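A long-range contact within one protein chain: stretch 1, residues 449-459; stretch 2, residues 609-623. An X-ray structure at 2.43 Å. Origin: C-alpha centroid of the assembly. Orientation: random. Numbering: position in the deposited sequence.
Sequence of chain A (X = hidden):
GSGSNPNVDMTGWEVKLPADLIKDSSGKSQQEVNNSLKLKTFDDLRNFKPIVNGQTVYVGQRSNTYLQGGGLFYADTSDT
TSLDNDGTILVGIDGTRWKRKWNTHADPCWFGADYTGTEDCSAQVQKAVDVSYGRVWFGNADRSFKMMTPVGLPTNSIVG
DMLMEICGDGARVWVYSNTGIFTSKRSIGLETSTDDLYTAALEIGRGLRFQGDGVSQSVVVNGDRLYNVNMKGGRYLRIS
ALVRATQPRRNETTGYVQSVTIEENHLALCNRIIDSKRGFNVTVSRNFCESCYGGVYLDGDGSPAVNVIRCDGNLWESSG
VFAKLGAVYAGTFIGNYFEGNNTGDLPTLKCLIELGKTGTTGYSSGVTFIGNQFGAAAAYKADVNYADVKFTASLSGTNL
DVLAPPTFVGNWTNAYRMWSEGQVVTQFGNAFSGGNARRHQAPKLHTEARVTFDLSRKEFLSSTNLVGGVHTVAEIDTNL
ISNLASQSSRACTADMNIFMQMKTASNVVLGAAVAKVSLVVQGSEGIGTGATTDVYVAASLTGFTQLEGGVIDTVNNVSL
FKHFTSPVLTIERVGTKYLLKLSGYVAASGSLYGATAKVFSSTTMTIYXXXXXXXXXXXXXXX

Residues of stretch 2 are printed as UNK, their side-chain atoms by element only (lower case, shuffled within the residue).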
ATOM      1  N   ALA A 449     -22.752  10.249  12.067  1.00 41.73           N
ATOM      2  CA  ALA A 449     -23.927  10.756  12.758  1.00 39.74           C
ATOM      3  C   ALA A 449     -25.135   9.851  12.568  1.00 36.01           C
ATOM      4  O   ALA A 449     -26.263  10.277  12.836  1.00 35.24           O
ATOM      5  CB  ALA A 449     -24.251  12.180  12.292  1.00 34.54           C
ATOM      6  N   ARG A 450     -24.917   8.618  12.104  1.00 37.11           N
ATOM      7  CA  ARG A 450     -25.984   7.633  11.924  1.00 40.77           C
ATOM      8  C   ARG A 450     -27.039   8.115  10.930  1.00 42.22           C
ATOM      9  O   ARG A 450     -28.222   7.789  11.059  1.00 44.47           O
ATOM     10  CB  ARG A 450     -26.627   7.257  13.265  1.00 38.92           C
ATOM     11  CG  ARG A 450     -25.689   6.513  14.205  1.00 39.83           C
ATOM     12  CD  ARG A 450     -26.099   6.684  15.653  1.00 39.06           C
ATOM     13  NE  ARG A 450     -25.030   6.294  16.564  1.00 36.99           N
ATOM     14  CZ  ARG A 450     -25.145   5.361  17.504  1.00 40.43           C
ATOM     15  NH1 ARG A 450     -26.289   4.713  17.673  1.00 39.54           N
ATOM     16  NH2 ARG A 450     -24.109   5.075  18.280  1.00 43.04           N
ATOM     17  N   VAL A 451     -26.616   8.895   9.936  1.00 42.89           N
ATOM     18  CA  VAL A 451     -27.482   9.356   8.857  1.00 34.85           C
ATOM     19  C   VAL A 451     -27.208   8.502   7.630  1.00 46.51           C
ATOM     20  O   VAL A 451     -26.045   8.301   7.252  1.00 47.19           O
ATOM     21  CB  VAL A 451     -27.244  10.846   8.555  1.00 34.63           C
ATOM     22  CG1 VAL A 451     -28.031  11.277   7.331  1.00 34.70           C
ATOM     23  CG2 VAL A 451     -27.606  11.706   9.765  1.00 35.75           C
ATOM     24  N   THR A 452     -28.272   7.989   7.010  1.00 41.77           N
ATOM     25  CA  THR A 452     -28.151   7.145   5.829  1.00 42.28           C
ATOM     26  C   THR A 452     -29.116   7.624   4.752  1.00 42.68           C
ATOM     27  O   THR A 452     -30.203   8.130   5.046  1.00 44.05           O
ATOM     28  CB  THR A 452     -28.411   5.657   6.157  1.00 42.75           C
ATOM     29  OG1 THR A 452     -28.345   4.873   4.957  1.00 41.94           O
ATOM     30  CG2 THR A 452     -29.779   5.472   6.806  1.00 42.78           C
ATOM     31  N   PHE A 453     -28.703   7.459   3.498  1.00 39.37           N
ATOM     32  CA  PHE A 453     -29.459   7.933   2.351  1.00 39.51           C
ATOM     33  C   PHE A 453     -30.003   6.757   1.552  1.00 39.94           C
ATOM     34  O   PHE A 453     -29.367   5.704   1.449  1.00 40.35           O
ATOM     35  CB  PHE A 453     -28.596   8.820   1.448  1.00 37.08           C
ATOM     36  CG  PHE A 453     -28.303  10.165   2.034  1.00 38.35           C
ATOM     37  CD1 PHE A 453     -27.360  10.305   3.038  1.00 34.35           C
ATOM     38  CD2 PHE A 453     -28.978  11.290   1.590  1.00 43.50           C
ATOM     39  CE1 PHE A 453     -27.091  11.542   3.587  1.00 36.12           C
ATOM     40  CE2 PHE A 453     -28.712  12.539   2.135  1.00 44.24           C
ATOM     41  CZ  PHE A 453     -27.767  12.664   3.135  1.00 38.83           C
ATOM     42  N   ASP A 454     -31.198   6.945   0.999  1.00 38.74           N
ATOM     43  CA  ASP A 454     -31.837   5.933   0.174  1.00 39.57           C
ATOM     44  C   ASP A 454     -32.500   6.621  -1.006  1.00 40.62           C
ATOM     45  O   ASP A 454     -32.641   7.844  -1.038  1.00 47.60           O
ATOM     46  CB  ASP A 454     -32.863   5.114   0.964  1.00 44.31           C
ATOM     47  CG  ASP A 454     -32.885   3.658   0.549  1.00 44.50           C
ATOM     48  OD1 ASP A 454     -32.695   3.379  -0.654  1.00 43.55           O
ATOM     49  OD2 ASP A 454     -33.091   2.795   1.425  1.00 44.93           O
ATOM     50  N   LEU A 455     -32.910   5.822  -1.985  1.00 39.68           N
ATOM     51  CA  LEU A 455     -33.447   6.374  -3.217  1.00 41.63           C
ATOM     52  C   LEU A 455     -34.157   5.274  -3.994  1.00 44.39           C
ATOM     53  O   LEU A 455     -33.849   4.088  -3.841  1.00 45.80           O
ATOM     54  CB  LEU A 455     -32.345   7.020  -4.070  1.00 38.27           C
ATOM     55  CG  LEU A 455     -31.405   6.137  -4.898  1.00 39.04           C
ATOM     56  CD1 LEU A 455     -30.656   6.974  -5.929  1.00 37.24           C
ATOM     57  CD2 LEU A 455     -30.425   5.401  -4.005  1.00 37.02           C
ATOM     58  N   SER A 456     -35.120   5.684  -4.817  1.00 40.70           N
ATOM     59  CA  SER A 456     -35.854   4.752  -5.659  1.00 40.04           C
ATOM     60  C   SER A 456     -36.554   5.530  -6.763  1.00 43.80           C
ATOM     61  O   SER A 456     -36.837   6.721  -6.624  1.00 46.65           O
ATOM     62  CB  SER A 456     -36.871   3.942  -4.850  1.00 43.78           C
ATOM     63  OG  SER A 456     -38.156   4.542  -4.907  1.00 43.69           O
ATOM     64  N   ARG A 457     -36.823   4.838  -7.868  1.00 45.11           N
ATOM     65  CA  ARG A 457     -37.655   5.362  -8.943  1.00 47.68           C
ATOM     66  C   ARG A 457     -38.836   4.420  -9.123  1.00 50.93           C
ATOM     67  O   ARG A 457     -38.653   3.204  -9.244  1.00 43.20           O
ATOM     68  CB  ARG A 457     -36.868   5.511 -10.253  1.00 41.90           C
ATOM     69  CG  ARG A 457     -35.993   6.769 -10.312  1.00 41.16           C
ATOM     70  CD  ARG A 457     -35.153   6.849 -11.594  1.00 43.56           C
ATOM     71  NE  ARG A 457     -34.238   5.715 -11.753  1.00 48.41           N
ATOM     72  CZ  ARG A 457     -33.085   5.756 -12.423  1.00 49.91           C
ATOM     73  NH1 ARG A 457     -32.680   6.877 -13.004  1.00 40.75           N
ATOM     74  NH2 ARG A 457     -32.333   4.669 -12.517  1.00 47.61           N
ATOM     75  N   LYS A 458     -40.044   4.983  -9.107  1.00 52.76           N
ATOM     76  CA  LYS A 458     -41.269   4.210  -9.243  1.00 49.55           C
ATOM     77  C   LYS A 458     -42.247   4.975 -10.121  1.00 49.78           C
ATOM     78  O   LYS A 458     -42.388   6.195  -9.998  1.00 47.76           O
ATOM     79  CB  LYS A 458     -41.910   3.910  -7.877  1.00 47.71           C
ATOM     80  CG  LYS A 458     -43.074   2.930  -7.951  1.00 50.22           C
ATOM     81  CD  LYS A 458     -43.471   2.400  -6.585  1.00 52.83           C
ATOM     82  CE  LYS A 458     -44.151   1.044  -6.707  1.00 56.29           C
ATOM     83  NZ  LYS A 458     -43.129  -0.036  -6.869  1.00 65.32           N
ATOM     84  N   GLU A 459     -42.915   4.248 -11.009  1.00 51.13           N
ATOM     85  CA  GLU A 459     -43.925   4.814 -11.888  1.00 52.79           C
ATOM     86  C   GLU A 459     -45.304   4.585 -11.277  1.00 56.21           C
ATOM     87  O   GLU A 459     -45.618   3.471 -10.848  1.00 52.77           O
ATOM     88  CB  GLU A 459     -43.831   4.188 -13.279  1.00 50.99           C
ATOM     89  CG  GLU A 459     -45.088   4.296 -14.107  1.00 49.22           C
ATOM     90  CD  GLU A 459     -45.020   3.469 -15.372  1.00 50.34           C
ATOM     91  OE1 GLU A 459     -45.613   2.370 -15.395  1.00 51.25           O
ATOM     92  OE2 GLU A 459     -44.383   3.920 -16.347  1.00 51.38           O
ATOM     93  N   UNK A 609     -31.093   7.830  11.756  1.00 44.09           N
ATOM     94  CA  UNK A 609     -31.264   6.542  12.417  1.00 43.74           C
ATOM     95  C   UNK A 609     -31.144   6.606  13.932  1.00 44.80           C
ATOM     96  O   UNK A 609     -31.526   5.638  14.598  1.00 47.65           O
ATOM     97  c   UNK A 609     -30.245   5.534  11.879  1.00 41.65           C
ATOM     98  o   UNK A 609     -30.085   5.677  10.480  1.00 39.55           O
ATOM     99  N   UNK A 610     -30.633   7.700  14.491  1.00 45.46           N
ATOM    100  CA  UNK A 610     -30.441   7.783  15.935  1.00 42.24           C
ATOM    101  C   UNK A 610     -31.748   7.514  16.662  1.00 41.51           C
ATOM    102  O   UNK A 610     -32.745   8.204  16.435  1.00 42.33           O
ATOM    103  c   UNK A 610     -28.939  10.714  18.037  1.00 40.11           C
ATOM    104  c   UNK A 610     -29.452   9.309  17.777  1.00 39.07           C
ATOM    105  c   UNK A 610     -29.895   9.156  16.319  1.00 40.28           C
ATOM    106  c   UNK A 610     -28.390   8.284  18.123  1.00 37.82           C
ATOM    107  N   UNK A 611     -31.746   6.497  17.516  1.00 43.54           N
ATOM    108  CA  UNK A 611     -32.902   6.175  18.349  1.00 46.80           C
ATOM    109  C   UNK A 611     -32.375   5.722  19.708  1.00 49.04           C
ATOM    110  O   UNK A 611     -31.237   6.017  20.086  1.00 47.77           O
ATOM    111  n   UNK A 611     -33.620   3.116  16.337  1.00 40.23           N
ATOM    112  c   UNK A 611     -33.807   5.135  17.665  1.00 46.66           C
ATOM    113  c   UNK A 611     -33.070   3.856  17.294  1.00 48.45           C
ATOM    114  o   UNK A 611     -32.028   3.533  17.866  1.00 39.99           O
ATOM    115  N   UNK A 612     -33.209   4.999  20.460  1.00 51.06           N
ATOM    116  CA  UNK A 612     -32.819   4.505  21.776  1.00 47.13           C
ATOM    117  C   UNK A 612     -31.908   3.289  21.710  1.00 48.05           C
ATOM    118  O   UNK A 612     -31.342   2.904  22.740  1.00 50.02           O
ATOM    119  o   UNK A 612     -34.683   5.333  23.093  1.00 43.10           O
ATOM    120  c   UNK A 612     -34.061   4.161  22.600  1.00 42.85           C
ATOM    121  N   UNK A 613     -31.760   2.673  20.538  1.00 47.27           N
ATOM    122  CA  UNK A 613     -30.917   1.517  20.365  1.00 48.77           C
ATOM    123  C   UNK A 613     -29.626   1.845  19.640  1.00 48.30           C
ATOM    124  O   UNK A 613     -29.230   3.003  19.493  1.00 48.48           O
ATOM    125  N   UNK A 614     -28.966   0.787  19.173  1.00 44.96           N
ATOM    126  CA  UNK A 614     -27.689   0.912  18.491  1.00 47.14           C
ATOM    127  C   UNK A 614     -27.836   0.990  16.979  1.00 45.64           C
ATOM    128  O   UNK A 614     -26.886   0.676  16.257  1.00 49.13           O
ATOM    129  c   UNK A 614     -26.768  -0.250  18.875  1.00 50.66           C
ATOM    130  N   UNK A 615     -28.994   1.417  16.484  1.00 44.27           N
ATOM    131  CA  UNK A 615     -29.211   1.481  15.045  1.00 41.41           C
ATOM    132  C   UNK A 615     -28.356   2.583  14.429  1.00 41.82           C
ATOM    133  O   UNK A 615     -28.374   3.730  14.886  1.00 41.22           O
ATOM    134  c   UNK A 615     -30.688   1.724  14.740  1.00 42.61           C
ATOM    135  o   UNK A 615     -30.898   1.916  13.349  1.00 42.36           O
ATOM    136  N   UNK A 616     -27.599   2.230  13.391  1.00 37.23           N
ATOM    137  CA  UNK A 616     -26.838   3.213  12.634  1.00 36.50           C
ATOM    138  C   UNK A 616     -27.450   3.500  11.268  1.00 41.06           C
ATOM    139  O   UNK A 616     -27.133   4.544  10.676  1.00 41.30           O
ATOM    140  c   UNK A 616     -24.630   2.958  13.811  1.00 39.45           C
ATOM    141  c   UNK A 616     -25.361   2.788  12.485  1.00 39.31           C
ATOM    142  c   UNK A 616     -25.262   1.355  11.993  1.00 41.18           C
ATOM    143  N   UNK A 617     -28.316   2.625  10.755  1.00 42.01           N
ATOM    144  CA  UNK A 617     -29.014   2.853   9.490  1.00 42.03           C
ATOM    145  C   UNK A 617     -30.478   2.451   9.645  1.00 42.17           C
ATOM    146  O   UNK A 617     -30.790   1.258   9.728  1.00 40.67           O
ATOM    147  c   UNK A 617     -28.360   2.073   8.352  1.00 38.35           C
ATOM    148  N   UNK A 618     -31.375   3.437   9.659  1.00 40.03           N
ATOM    149  CA  UNK A 618     -32.798   3.158   9.668  1.00 42.13           C
ATOM    150  C   UNK A 618     -33.251   2.377   8.448  1.00 46.07           C
ATOM    151  O   UNK A 618     -32.897   2.711   7.314  1.00 50.20           O
ATOM    152  N   UNK A 619     -34.050   1.337   8.663  1.00 47.10           N
ATOM    153  CA  UNK A 619     -34.401   0.405   7.601  1.00 48.58           C
ATOM    154  C   UNK A 619     -35.686   0.788   6.858  1.00 47.71           C
ATOM    155  O   UNK A 619     -36.242  -0.049   6.138  1.00 44.45           O
ATOM    156  c   UNK A 619     -34.510  -1.013   8.169  1.00 49.19           C
ATOM    157  o   UNK A 619     -32.132  -2.186   6.431  1.00 47.94           O
ATOM    158  n   UNK A 619     -31.196  -0.539   7.640  1.00 40.90           N
ATOM    159  c   UNK A 619     -33.165  -1.632   8.537  1.00 51.46           C
ATOM    160  c   UNK A 619     -32.116  -1.473   7.440  1.00 47.65           C
ATOM    161  N   UNK A 620     -36.173   2.021   7.023  1.00 46.57           N
ATOM    162  CA  UNK A 620     -37.195   2.538   6.117  1.00 44.19           C
ATOM    163  C   UNK A 620     -36.553   2.812   4.761  1.00 47.97           C
ATOM    164  O   UNK A 620     -35.386   3.223   4.679  1.00 53.38           O
ATOM    165  c   UNK A 620     -39.093   4.191   5.878  1.00 44.42           C
ATOM    166  c   UNK A 620     -36.877   4.973   6.738  1.00 44.23           C
ATOM    167  c   UNK A 620     -37.857   3.803   6.694  1.00 44.17           C
ATOM    168  c   UNK A 620     -40.353   3.470   6.312  1.00 41.58           C
ATOM    169  N   UNK A 621     -37.300   2.568   3.686  1.00 47.73           N
ATOM    170  CA  UNK A 621     -36.745   2.720   2.347  1.00 47.19           C
ATOM    171  C   UNK A 621     -37.876   2.966   1.361  1.00 48.53           C
ATOM    172  O   UNK A 621     -39.001   2.509   1.592  1.00 48.02           O
ATOM    173  c   UNK A 621     -37.790  -1.741   2.714  1.00 45.25           C
ATOM    174  c   UNK A 621     -36.751   0.218   1.765  1.00 41.37           C
ATOM    175  c   UNK A 621     -37.223  -0.173   0.518  1.00 41.34           C
ATOM    176  o   UNK A 621     -38.991  -3.262   1.329  1.00 48.68           O
ATOM    177  c   UNK A 621     -37.974  -1.327   0.365  1.00 43.63           C
ATOM    178  c   UNK A 621     -37.048  -0.583   2.857  1.00 41.74           C
ATOM    179  c   UNK A 621     -35.933   1.480   1.932  1.00 43.91           C
ATOM    180  c   UNK A 621     -38.251  -2.109   1.468  1.00 46.45           C
ATOM    181  N   UNK A 622     -37.612   3.674   0.261  1.00 49.31           N
ATOM    182  CA  UNK A 622     -38.637   3.862  -0.770  1.00 47.08           C
ATOM    183  C   UNK A 622     -38.644   2.710  -1.760  1.00 48.71           C
ATOM    184  O   UNK A 622     -37.604   2.153  -2.114  1.00 46.05           O
ATOM    185  c   UNK A 622     -36.360   4.377  -0.071  1.00 39.31           C
ATOM    186  c   UNK A 622     -38.199   5.169  -1.444  1.00 44.86           C
ATOM    187  c   UNK A 622     -36.702   5.142  -1.331  1.00 39.44           C
ATOM    188  N   UNK A 623     -39.841   2.347  -2.208  1.00 52.83           N
ATOM    189  CA  UNK A 623     -40.004   1.220  -3.122  1.00 53.85           C
ATOM    190  C   UNK A 623     -39.958   1.673  -4.574  1.00 56.55           C
ATOM    191  O   UNK A 623     -39.935   2.868  -4.861  1.00 56.91           O
ATOM    192  OXT UNK A 623     -39.940   0.849  -5.489  1.00 58.65           O
ATOM    193  c   UNK A 623     -41.519   0.222  -1.397  1.00 52.58           C
ATOM    194  o   UNK A 623     -42.412   1.274  -3.370  1.00 56.79           O
ATOM    195  c   UNK A 623     -41.325   0.481  -2.878  1.00 53.09           C
TER
HETATM  196  O   HOH W   1     -29.366  10.256  13.204  1.00 47.17           O
HETATM  197  O   HOH W   2     -29.091   4.769  17.172  1.00 36.20           O
HETATM  198  O   HOH W   3     -26.196   3.245  20.691  1.00 42.50           O
HETATM  199  O   HOH W   4     -33.122   2.498   4.153  1.00 46.90           O

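Position 609 has one carbon followed by one oxygen. The oxygen lies 2.9 Å from Arg 450 O, and the backbone N donates to Arg 450 O (3.0 Å, 154°): Ser 609. At 610, four carbons fork at the second, and one end carbon lies 3.7 Å from Arg 450 CD: Leu 610. Its N and Ala 449 O are joined through water 1.

Position 611 has two carbons, the second bearing two further atoms, one O and one N, without direct contact to stretch 1: Asn 611. Position 612, one carbon and one oxygen, is out of reach: Ser 612. Position 613 has no side-chain atoms, hence Gly 613; its O lies at the edge of the Arg 450 guanidinium, 3.9 Å from NH1. A single carbon at 614, pointing away, gives Ala 614. At 615 there are a carbon and an oxygen, with CA-to-CB sideways; the side chain comes no nearer than 6.1 Å to stretch 1, and the contact is made by the backbone, O to Arg 450 NH1 at 3.6 Å: Ser 615. Water 2 lies beside the pair, accepting from Arg 450 NH1 at 2.8 Å and lying 2.6 Å from Ser 615 O.

Position 616 has one carbon carrying two, one of which covers a face of the guanidinium and lies 3.7 Å from Arg 450 CG: Val 616. The lone carbon at 617 is 4.0 Å from Thr 452 CG2: Ala 617. Position 618, with no side chain, is Gly 618; its N is 3.9 Å from Thr 452 CG2 and donates to Ser 609 OG (2.7 Å, 148°), bracing the loop internally.

At 619, three carbons end in one O and one N, touching nothing on stretch 1: Gln 619. Position 620 has four carbons forked at the first, one arm two carbons long; CA-to-CB is sideways and the end leads away, and its backbone O is 4.0 Å from Asp 454 OD2: Ile 620. Position 621 has one carbon, then a six-carbon ring bearing an oxygen; its CB is 3.2 Å from Asp 454 OD2: Tyr 621. At 622, three carbons close onto the backbone N, and the nearest to Asp 454 CG is 3.6 Å away: Pro 622, whose CD makes that approach. The last position, 623, has one carbon carrying O and C, plus OXT; its side-chain oxygen lies 3.6 Å from Lys 458 CD, and its backbone O lies 2.4 Å from Ser 456 OG: Thr 623.

The contact buries 698 Å² and is anchored at both ends. Arg 450 offers its carbonyl to Ser 609 while its side chain reaches along the loop. Alternate strand residues Thr 452, Asp 454, Ser 456 and Lys 458 point toward stretch 2. At the C-terminus, Ser 456 OG donates a very short hydrogen bond to Thr 623 O (2.4 Å), and Lys 458 NZ forms a salt bridge with Thr 623 OXT (3.6 Å).

Stretch 2 (609-623) SLNSGASVAGQIYPT
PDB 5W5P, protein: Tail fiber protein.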